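Local coordinates for protein yeast glycogen phosphorylase (Saccharomyces cerevisiae, PDB 1YGP) that belongs to the carbohydrate phosphorylase family, whose chains have the GT-B type of fold, and carries a bound pyridoxal-5'-phosphate, at residues W389-W393 / D433-F437; I671-A675 / K689-V693; L769-H773 / D816-D822. All coordinates share one frame; numbering follows the deposited sequence.

Contact 1. Residues W389-W393 / D433-F437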
loop_
_atom_site.group_PDB
_atom_site.type_symbol
_atom_site.label_atom_id
_atom_site.label_comp_id
_atom_site.label_asym_id
_atom_site.label_seq_id
_atom_site.Cartn_x
_atom_site.Cartn_y
_atom_site.Cartn_z
ATOM N N TRP A 389 -8.849 38.838 19.510
ATOM C CA TRP A 389 -8.020 38.912 18.320
ATOM C C TRP A 389 -6.637 39.394 18.696
ATOM O O TRP A 389 -5.627 38.821 18.297
ATOM C CB TRP A 389 -8.603 39.870 17.302
ATOM C CG TRP A 389 -8.106 39.636 15.887
ATOM C CD1 TRP A 389 -8.877 38.938 14.991
ATOM C CD2 TRP A 389 -6.930 40.082 15.334
ATOM N NE1 TRP A 389 -8.207 38.945 13.865
ATOM C CE2 TRP A 389 -7.046 39.609 14.020
ATOM C CE3 TRP A 389 -5.799 40.798 15.731
ATOM C CZ2 TRP A 389 -6.031 39.849 13.097
ATOM C CZ3 TRP A 389 -4.784 41.036 14.812
ATOM C CH2 TRP A 389 -4.901 40.564 13.505
ATOM N N HIS A 390 -6.548 40.402 19.543
ATOM C CA HIS A 390 -5.229 40.883 19.870
ATOM C C HIS A 390 -4.460 39.995 20.827
ATOM O O HIS A 390 -3.237 39.933 20.714
ATOM C CB HIS A 390 -5.382 42.298 20.387
ATOM C CG HIS A 390 -5.586 43.212 19.183
ATOM N ND1 HIS A 390 -6.713 43.751 18.710
ATOM C CD2 HIS A 390 -4.564 43.577 18.335
ATOM C CE1 HIS A 390 -6.422 44.413 17.615
ATOM N NE2 HIS A 390 -5.130 44.300 17.405
ATOM N N GLU A 391 -5.105 39.213 21.691
ATOM C CA GLU A 391 -4.348 38.387 22.616
ATOM C C GLU A 391 -3.775 37.190 21.853
ATOM O O GLU A 391 -2.618 36.811 22.022
ATOM C CB GLU A 391 -5.275 37.957 23.700
ATOM C CG GLU A 391 -4.634 37.252 24.886
ATOM C CD GLU A 391 -5.657 36.496 25.746
ATOM O OE1 GLU A 391 -6.761 37.008 25.981
ATOM O OE2 GLU A 391 -5.353 35.376 26.169
ATOM N N ALA A 392 -4.591 36.634 20.950
ATOM C CA ALA A 392 -4.243 35.524 20.081
ATOM C C ALA A 392 -3.052 35.878 19.199
ATOM O O ALA A 392 -2.026 35.176 19.168
ATOM C CB ALA A 392 -5.432 35.194 19.197
ATOM N N TRP A 393 -3.146 37.038 18.545
ATOM C CA TRP A 393 -2.074 37.499 17.686
ATOM C C TRP A 393 -0.736 37.654 18.414
ATOM O O TRP A 393 0.335 37.405 17.850
ATOM C CB TRP A 393 -2.468 38.830 17.028
ATOM C CG TRP A 393 -1.429 39.162 15.973
ATOM C CD1 TRP A 393 -0.633 40.265 16.098
ATOM C CD2 TRP A 393 -1.130 38.397 14.870
ATOM N NE1 TRP A 393 0.185 40.200 15.081
ATOM C CE2 TRP A 393 -0.069 39.122 14.326
ATOM C CE3 TRP A 393 -1.572 37.226 14.253
ATOM C CZ2 TRP A 393 0.567 38.697 13.165
ATOM C CZ3 TRP A 393 -0.937 36.795 13.088
ATOM C CH2 TRP A 393 0.125 37.526 12.551
ATOM N N ASP A 433 -7.109 41.431 7.930
ATOM C CA ASP A 433 -7.022 42.028 9.256
ATOM C C ASP A 433 -5.608 42.232 9.763
ATOM O O ASP A 433 -5.253 43.337 10.187
ATOM C CB ASP A 433 -7.747 41.182 10.275
ATOM C CG ASP A 433 -9.261 41.344 10.331
ATOM O OD1 ASP A 433 -9.885 41.872 9.405
ATOM O OD2 ASP A 433 -9.819 40.913 11.337
ATOM N N ILE A 434 -4.796 41.177 9.677
ATOM C CA ILE A 434 -3.394 41.179 10.068
ATOM C C ILE A 434 -2.686 42.351 9.384
ATOM O O ILE A 434 -2.036 43.180 10.030
ATOM C CB ILE A 434 -2.827 39.770 9.665
ATOM C CG1 ILE A 434 -3.277 38.728 10.707
ATOM C CG2 ILE A 434 -1.298 39.808 9.529
ATOM C CD1 ILE A 434 -2.973 37.242 10.381
ATOM N N ASN A 435 -2.874 42.475 8.068
ATOM C CA ASN A 435 -2.242 43.523 7.274
ATOM C C ASN A 435 -2.699 44.903 7.699
ATOM O O ASN A 435 -1.896 45.838 7.703
ATOM C CB ASN A 435 -2.562 43.371 5.786
ATOM C CG ASN A 435 -1.759 44.337 4.924
ATOM O OD1 ASN A 435 -0.543 44.286 4.871
ATOM N ND2 ASN A 435 -2.310 45.241 4.144
ATOM N N TRP A 436 -3.972 45.028 8.095
ATOM C CA TRP A 436 -4.550 46.308 8.463
ATOM C C TRP A 436 -3.858 46.872 9.676
ATOM O O TRP A 436 -3.311 47.977 9.621
ATOM C CB TRP A 436 -6.046 46.192 8.785
ATOM C CG TRP A 436 -6.659 47.547 9.095
ATOM C CD1 TRP A 436 -6.953 47.868 10.391
ATOM C CD2 TRP A 436 -6.952 48.552 8.195
ATOM N NE1 TRP A 436 -7.429 49.088 10.325
ATOM C CE2 TRP A 436 -7.455 49.539 9.058
ATOM C CE3 TRP A 436 -6.890 48.806 6.822
ATOM C CZ2 TRP A 436 -7.900 50.773 8.566
ATOM C CZ3 TRP A 436 -7.332 50.039 6.324
ATOM C CH2 TRP A 436 -7.835 51.014 7.190
ATOM N N PHE A 437 -3.865 46.127 10.767
ATOM C CA PHE A 437 -3.220 46.629 11.948
ATOM C C PHE A 437 -1.723 46.857 11.706
ATOM O O PHE A 437 -1.187 47.864 12.172
ATOM C CB PHE A 437 -3.464 45.645 13.065
ATOM C CG PHE A 437 -4.940 45.477 13.397
ATOM C CD1 PHE A 437 -5.718 46.572 13.767
ATOM C CD2 PHE A 437 -5.520 44.210 13.347
ATOM C CE1 PHE A 437 -7.064 46.386 14.084
ATOM C CE2 PHE A 437 -6.866 44.038 13.666
ATOM C CZ PHE A 437 -7.638 45.124 14.035
#
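Trp389, His390 and Trp393 meet Asp433, Ile434 and Phe437 where two helices pass almost perpendicular to one another, with a signed crossing angle of -91°. The axes of the two short segments stay 12.5 Å apart, and even the closely matched CA atoms of Trp393 and Ile434 are separated by 8.6 Å. Such a separation is too wide for backbones to meet, so large rings bridge it.

Trp389 is central to this bridge, touching Asp433, Ile434 and Phe437. Its six-membered ring receives the edge of Phe437 on one face in an edge-to-face pair, with centroids 5.0 Å apart and planes inclined at 60°. Phe437 is in turn a face for His390, whose edge is directed at it with the two ring centroids 4.8 Å apart. The chain of contacts closes within 389-393, because Trp389 CE3 lies over the centre of the His390 ring. Phe437 CG stands anti to its carbonyl carbon (chi1 -62°), which sends the ring toward helix 389-399, where CD2 meets Trp389 CZ3.

Aliphatic groups fill the rest. Trp389 CZ2 approaches Asp433 CB at 3.6 Å, and Trp389 CH2 approaches Ile434 CG1 at 3.7 Å. The Ile434 chain is shared between the two tryptophans: CG1 also sits over a face of the Trp393 six-membered ring as a CH-pi contact, while CD1 comes 3.4 Å from Trp393 CZ3.

Leu246, in a loop, touches Trp389, Asp433 and Phe437, and helix 372-384 packs against Ala392 and Trp393. Two helices of the chain, 389-399 and 425-445, are thus joined by an aromatic cluster flanked by an isoleucine. The contact rests on dispersion and edge-to-face ring interactions, and these probably contribute to holding the crossing.

Contact 2. Residues I671-A675 / K689-V693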
loop_
_atom_site.group_PDB
_atom_site.type_symbol
_atom_site.label_atom_id
_atom_site.label_comp_id
_atom_site.label_asym_id
_atom_site.label_seq_id
_atom_site.Cartn_x
_atom_site.Cartn_y
_atom_site.Cartn_z
ATOM N N ILE A 671 25.709 17.339 -22.517
ATOM C CA ILE A 671 26.723 16.637 -21.728
ATOM C C ILE A 671 26.845 15.220 -22.265
ATOM O O ILE A 671 27.952 14.729 -22.507
ATOM C CB ILE A 671 26.338 16.575 -20.242
ATOM C CG1 ILE A 671 26.230 17.967 -19.642
ATOM C CG2 ILE A 671 27.415 15.830 -19.488
ATOM C CD1 ILE A 671 25.509 18.081 -18.266
ATOM N N ASN A 672 25.703 14.593 -22.546
ATOM C CA ASN A 672 25.663 13.227 -23.061
ATOM C C ASN A 672 26.276 13.070 -24.441
ATOM O O ASN A 672 26.956 12.082 -24.737
ATOM C CB ASN A 672 24.218 12.739 -23.078
ATOM C CG ASN A 672 23.735 12.419 -21.670
ATOM O OD1 ASN A 672 24.392 11.683 -20.932
ATOM N ND2 ASN A 672 22.591 12.935 -21.237
ATOM N N CYS A 673 26.104 14.080 -25.271
ATOM C CA CYS A 673 26.738 14.108 -26.565
ATOM C C CYS A 673 28.266 14.242 -26.448
ATOM O O CYS A 673 29.043 13.495 -27.079
ATOM C CB CYS A 673 26.165 15.262 -27.349
ATOM S SG CYS A 673 24.397 15.044 -27.691
ATOM N N VAL A 674 28.751 15.188 -25.628
ATOM C CA VAL A 674 30.180 15.366 -25.414
ATOM C C VAL A 674 30.743 14.028 -24.958
ATOM O O VAL A 674 31.699 13.540 -25.553
ATOM C CB VAL A 674 30.412 16.438 -24.340
ATOM C CG1 VAL A 674 31.890 16.531 -23.962
ATOM C CG2 VAL A 674 29.936 17.768 -24.884
ATOM N N ALA A 675 30.101 13.377 -23.984
ATOM C CA ALA A 675 30.553 12.093 -23.478
ATOM C C ALA A 675 30.618 11.047 -24.567
ATOM O O ALA A 675 31.580 10.279 -24.603
ATOM C CB ALA A 675 29.625 11.573 -22.398
ATOM N N LYS A 689 37.560 11.614 -19.974
ATOM C CA LYS A 689 36.265 10.920 -19.995
ATOM C C LYS A 689 35.208 11.850 -19.404
ATOM O O LYS A 689 35.510 12.659 -18.516
ATOM C CB LYS A 689 36.277 9.661 -19.140
ATOM C CG LYS A 689 37.222 8.565 -19.610
ATOM C CD LYS A 689 36.689 7.947 -20.887
ATOM C CE LYS A 689 37.687 7.036 -21.576
ATOM N NZ LYS A 689 38.088 5.947 -20.707
ATOM N N VAL A 690 33.963 11.796 -19.854
ATOM C CA VAL A 690 32.868 12.602 -19.314
ATOM C C VAL A 690 31.864 11.534 -18.912
ATOM O O VAL A 690 31.627 10.596 -19.681
ATOM C CB VAL A 690 32.225 13.522 -20.379
ATOM C CG1 VAL A 690 31.020 14.269 -19.828
ATOM C CG2 VAL A 690 33.262 14.517 -20.832
ATOM N N VAL A 691 31.252 11.601 -17.739
ATOM C CA VAL A 691 30.310 10.588 -17.283
ATOM C C VAL A 691 29.112 11.356 -16.726
ATOM O O VAL A 691 29.307 12.429 -16.139
ATOM C CB VAL A 691 31.020 9.740 -16.198
ATOM C CG1 VAL A 691 30.010 8.853 -15.510
ATOM C CG2 VAL A 691 32.110 8.862 -16.810
ATOM N N PHE A 692 27.877 10.902 -16.904
ATOM C CA PHE A 692 26.729 11.564 -16.297
ATOM C C PHE A 692 26.044 10.545 -15.392
ATOM O O PHE A 692 25.682 9.487 -15.899
ATOM C CB PHE A 692 25.744 12.024 -17.361
ATOM C CG PHE A 692 24.537 12.771 -16.798
ATOM C CD1 PHE A 692 23.388 12.082 -16.418
ATOM C CD2 PHE A 692 24.573 14.160 -16.677
ATOM C CE1 PHE A 692 22.296 12.786 -15.922
ATOM C CE2 PHE A 692 23.480 14.862 -16.182
ATOM C CZ PHE A 692 22.339 14.170 -15.803
ATOM N N VAL A 693 25.814 10.739 -14.093
ATOM C CA VAL A 693 25.108 9.763 -13.281
ATOM C C VAL A 693 23.609 10.043 -13.203
ATOM O O VAL A 693 23.137 11.100 -12.745
ATOM C CB VAL A 693 25.761 9.773 -11.924
ATOM C CG1 VAL A 693 24.979 8.938 -10.915
ATOM C CG2 VAL A 693 27.177 9.219 -12.114
#
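Val690 meets Ile671, Val674 and Ala675 where helix 662-678 lies over strand 688-693, in the beta-alpha-beta unit that starts with strand 649-654. The short segments run 7.7 Å apart at 141°, obliquely and in broadly opposite directions.

Val690 CB comes first, 3.8 Å from Ala675 CB, a small methyl consistent with the close approach here, the CA atoms of Val690 and Ala675 being 4.8 Å apart. CG1, anti to the backbone N (chi1 175°), reaches Ile671 CG2 at 3.9 Å and also touches Ala675 CB. The other branch, CG2, turns to Val674 CG1, 4.0 Å away. The valine is therefore fitted among three helix residues spanning about one turn, and Ile622 of helix 615-634 touches it too.

Two residues on, Phe692 continues the same side of the strand. Its CB lies 3.8 Å from Asn672 OD1, and its CD2 is 4.3 Å from Ile671 CG2. The other end of the amide, Asn672 ND2, is hydrogen-bonded to Gly203 O. Branched aliphatic groups and one ring dominate, implying that the helix is held on the edge strand of the six-stranded parallel sheet by apolar packing, with Asn672 turning its donor elsewhere.

Contact 3. Residues L769-H773 / D816-D822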
loop_
_atom_site.group_PDB
_atom_site.type_symbol
_atom_site.label_atom_id
_atom_site.label_comp_id
_atom_site.label_asym_id
_atom_site.label_seq_id
_atom_site.Cartn_x
_atom_site.Cartn_y
_atom_site.Cartn_z
ATOM N N LEU A 769 28.604 44.295 -15.873
ATOM C CA LEU A 769 29.003 43.438 -16.976
ATOM C C LEU A 769 27.778 42.999 -17.747
ATOM O O LEU A 769 27.841 42.777 -18.971
ATOM C CB LEU A 769 29.675 42.174 -16.534
ATOM C CG LEU A 769 30.971 42.187 -15.798
ATOM C CD1 LEU A 769 31.271 40.773 -15.405
ATOM C CD2 LEU A 769 32.072 42.744 -16.643
ATOM N N ARG A 770 26.680 42.825 -16.998
ATOM C CA ARG A 770 25.408 42.457 -17.571
ATOM C C ARG A 770 25.031 43.651 -18.439
ATOM O O ARG A 770 24.904 43.429 -19.643
ATOM C CB ARG A 770 24.398 42.218 -16.448
ATOM C CG ARG A 770 23.572 40.973 -16.653
ATOM C CD ARG A 770 23.904 39.893 -15.628
ATOM N NE ARG A 770 22.954 39.777 -14.525
ATOM C CZ ARG A 770 22.809 38.645 -13.810
ATOM N NH1 ARG A 770 23.505 37.550 -14.049
ATOM N NH2 ARG A 770 21.974 38.580 -12.782
ATOM N N TYR A 771 24.967 44.911 -17.949
ATOM C CA TYR A 771 24.614 46.092 -18.760
ATOM C C TYR A 771 25.436 46.237 -20.041
ATOM O O TYR A 771 24.894 46.349 -21.144
ATOM C CB TYR A 771 24.774 47.379 -17.924
ATOM C CG TYR A 771 24.698 48.673 -18.734
ATOM C CD1 TYR A 771 23.455 49.250 -19.034
ATOM C CD2 TYR A 771 25.875 49.278 -19.206
ATOM C CE1 TYR A 771 23.385 50.422 -19.802
ATOM C CE2 TYR A 771 25.810 50.444 -19.972
ATOM C CZ TYR A 771 24.566 51.003 -20.263
ATOM O OH TYR A 771 24.506 52.152 -21.014
ATOM N N ASN A 772 26.755 46.233 -19.922
ATOM C CA ASN A 772 27.628 46.336 -21.072
ATOM C C ASN A 772 27.339 45.266 -22.109
ATOM O O ASN A 772 27.574 45.465 -23.301
ATOM C CB ASN A 772 29.083 46.200 -20.673
ATOM C CG ASN A 772 29.565 47.373 -19.847
ATOM O OD1 ASN A 772 29.090 48.495 -20.009
ATOM N ND2 ASN A 772 30.492 47.191 -18.908
ATOM N N HIS A 773 26.781 44.115 -21.724
ATOM C CA HIS A 773 26.500 43.069 -22.687
ATOM C C HIS A 773 25.478 43.498 -23.696
ATOM O O HIS A 773 25.577 43.089 -24.855
ATOM C CB HIS A 773 25.947 41.840 -22.047
ATOM C CG HIS A 773 26.996 40.791 -21.839
ATOM N ND1 HIS A 773 27.625 40.516 -20.711
ATOM C CD2 HIS A 773 27.437 39.931 -22.809
ATOM C CE1 HIS A 773 28.429 39.518 -20.949
ATOM N NE2 HIS A 773 28.314 39.169 -22.209
ATOM N N ASP A 816 23.987 37.239 -22.843
ATOM C CA ASP A 816 24.653 36.338 -21.922
ATOM C C ASP A 816 24.486 36.737 -20.450
ATOM O O ASP A 816 25.432 37.060 -19.708
ATOM C CB ASP A 816 26.127 36.262 -22.320
ATOM C CG ASP A 816 27.021 35.393 -21.431
ATOM O OD1 ASP A 816 26.744 34.214 -21.198
ATOM O OD2 ASP A 816 28.002 35.928 -20.936
ATOM N N TYR A 817 23.215 36.710 -20.036
ATOM C CA TYR A 817 22.823 37.037 -18.682
ATOM C C TYR A 817 23.552 36.266 -17.581
ATOM O O TYR A 817 23.573 36.747 -16.465
ATOM C CB TYR A 817 21.336 36.817 -18.578
ATOM C CG TYR A 817 20.696 37.345 -17.300
ATOM C CD1 TYR A 817 20.494 38.721 -17.124
ATOM C CD2 TYR A 817 20.283 36.451 -16.312
ATOM C CE1 TYR A 817 19.873 39.207 -15.969
ATOM C CE2 TYR A 817 19.664 36.930 -15.156
ATOM C CZ TYR A 817 19.456 38.303 -14.991
ATOM O OH TYR A 817 18.787 38.755 -13.868
ATOM N N TYR A 818 24.167 35.093 -17.742
ATOM C CA TYR A 818 24.822 34.426 -16.620
ATOM C C TYR A 818 26.329 34.532 -16.675
ATOM O O TYR A 818 27.053 33.731 -16.067
ATOM C CB TYR A 818 24.435 32.963 -16.593
ATOM C CG TYR A 818 22.945 32.821 -16.413
ATOM C CD1 TYR A 818 22.384 33.072 -15.171
ATOM C CD2 TYR A 818 22.147 32.496 -17.510
ATOM C CE1 TYR A 818 21.004 33.000 -15.036
ATOM C CE2 TYR A 818 20.763 32.426 -17.373
ATOM C CZ TYR A 818 20.211 32.676 -16.133
ATOM O OH TYR A 818 18.852 32.564 -15.964
ATOM N N LEU A 819 26.822 35.487 -17.474
ATOM C CA LEU A 819 28.238 35.788 -17.578
ATOM C C LEU A 819 29.168 34.623 -17.921
ATOM O O LEU A 819 30.296 34.530 -17.422
ATOM C CB LEU A 819 28.703 36.455 -16.265
ATOM C CG LEU A 819 28.355 37.904 -15.890
ATOM C CD1 LEU A 819 26.863 38.145 -15.943
ATOM C CD2 LEU A 819 28.816 38.171 -14.449
ATOM N N VAL A 820 28.768 33.757 -18.852
ATOM C CA VAL A 820 29.661 32.678 -19.270
ATOM C C VAL A 820 30.901 33.249 -19.974
ATOM O O VAL A 820 32.032 32.886 -19.646
ATOM C CB VAL A 820 28.918 31.688 -20.216
ATOM C CG1 VAL A 820 29.862 30.655 -20.840
ATOM C CG2 VAL A 820 27.901 30.916 -19.382
ATOM N N SER A 821 30.704 34.195 -20.901
ATOM C CA SER A 821 31.790 34.803 -21.651
ATOM C C SER A 821 32.832 35.447 -20.748
ATOM O O SER A 821 34.048 35.277 -20.927
ATOM C CB SER A 821 31.258 35.882 -22.585
ATOM O OG SER A 821 29.839 35.884 -22.792
ATOM N N ASP A 822 32.293 36.099 -19.709
ATOM C CA ASP A 822 33.123 36.890 -18.812
ATOM C C ASP A 822 34.056 36.028 -17.987
ATOM O O ASP A 822 35.263 36.290 -17.869
ATOM C CB ASP A 822 32.230 37.714 -17.893
ATOM C CG ASP A 822 31.256 38.561 -18.711
ATOM O OD1 ASP A 822 31.638 39.625 -19.205
ATOM O OD2 ASP A 822 30.116 38.137 -18.873
#
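Arg770 stacks on Tyr817 where helix 763-775 meets the type I beta turn Asp816-Leu819, a turn that leads directly into helix 820-840 with Leu819 at its N-cap position.

The first kind of interaction is cation-pi. The arginine chain bends at chi2 (112°) and chi3 (101°), laying the guanidinium flat over one face of the Tyr817 ring, centres 3.7 Å apart and planes only 19° from parallel. A hydrogen bond from Arg770 NH1 to Tyr817 O is weak, poorly angled and too short to be trusted, so it remains doubtful; the flat stack is the clearer part of the geometry.

Apolar contacts lie alongside. Leu819 offers one methyl to each of two helix residues: CD2 to Leu769 CD1 at 3.7 Å, and CD1 to Arg770 CD at 3.5 Å, both pairs of side chains crossing at about a right angle.

Polar groups gather around His773. Its ND1 donates to Leu769 O within the helix, 2.9 Å away, which helps set the ring's rotation. Asp822 OD2 lies near the ring plane at CE1, while Asp816 O lies over one face. Asp816 OD2 is near NE2 but not hydrogen-bonded to it. The two carboxylates may make the site somewhat more favourable to a positive imidazole.

Hydrogen bonds from the start of helix 820-840 to the Asp816 carboxylate complete the account. Nearby, Tyr818 O is hydrogen-bonded to Arg614 NH1 and Thr716 OG1, tying the turn to the rest of the chain. Val820 N donates to the syn lone pair of Asp816 OD1 at 3.1 Å. The other oxygen, Asp816 OD2, takes Ser821 N at 3.2 Å and Ser821 OG at 2.6 Å, both arriving from the same face above the carboxylate plane.

In the fold
The three contacts follow one another along the chain, and each is partly buried. Contact 1 stands apart, its centre 56 Å from that of contact 2 and on the opposite side of the chain's centre; it joins helix to helix through rings. Contact 2 has no exposed residue among those touching, whereas contacts 1 and 3 each include one, His390 and Tyr817. It belongs to the six-stranded parallel sheet, with the Phe692 side chain about 13 Å from pyridoxal-5'-phosphate; its chemistry is mostly apolar, valine and isoleucine with one ring. Contact 3 is the most polar, with charge, stacking and carboxylate hydrogen bonds in one place. Helix 615-634 touches residues of both contacts 2 and 3.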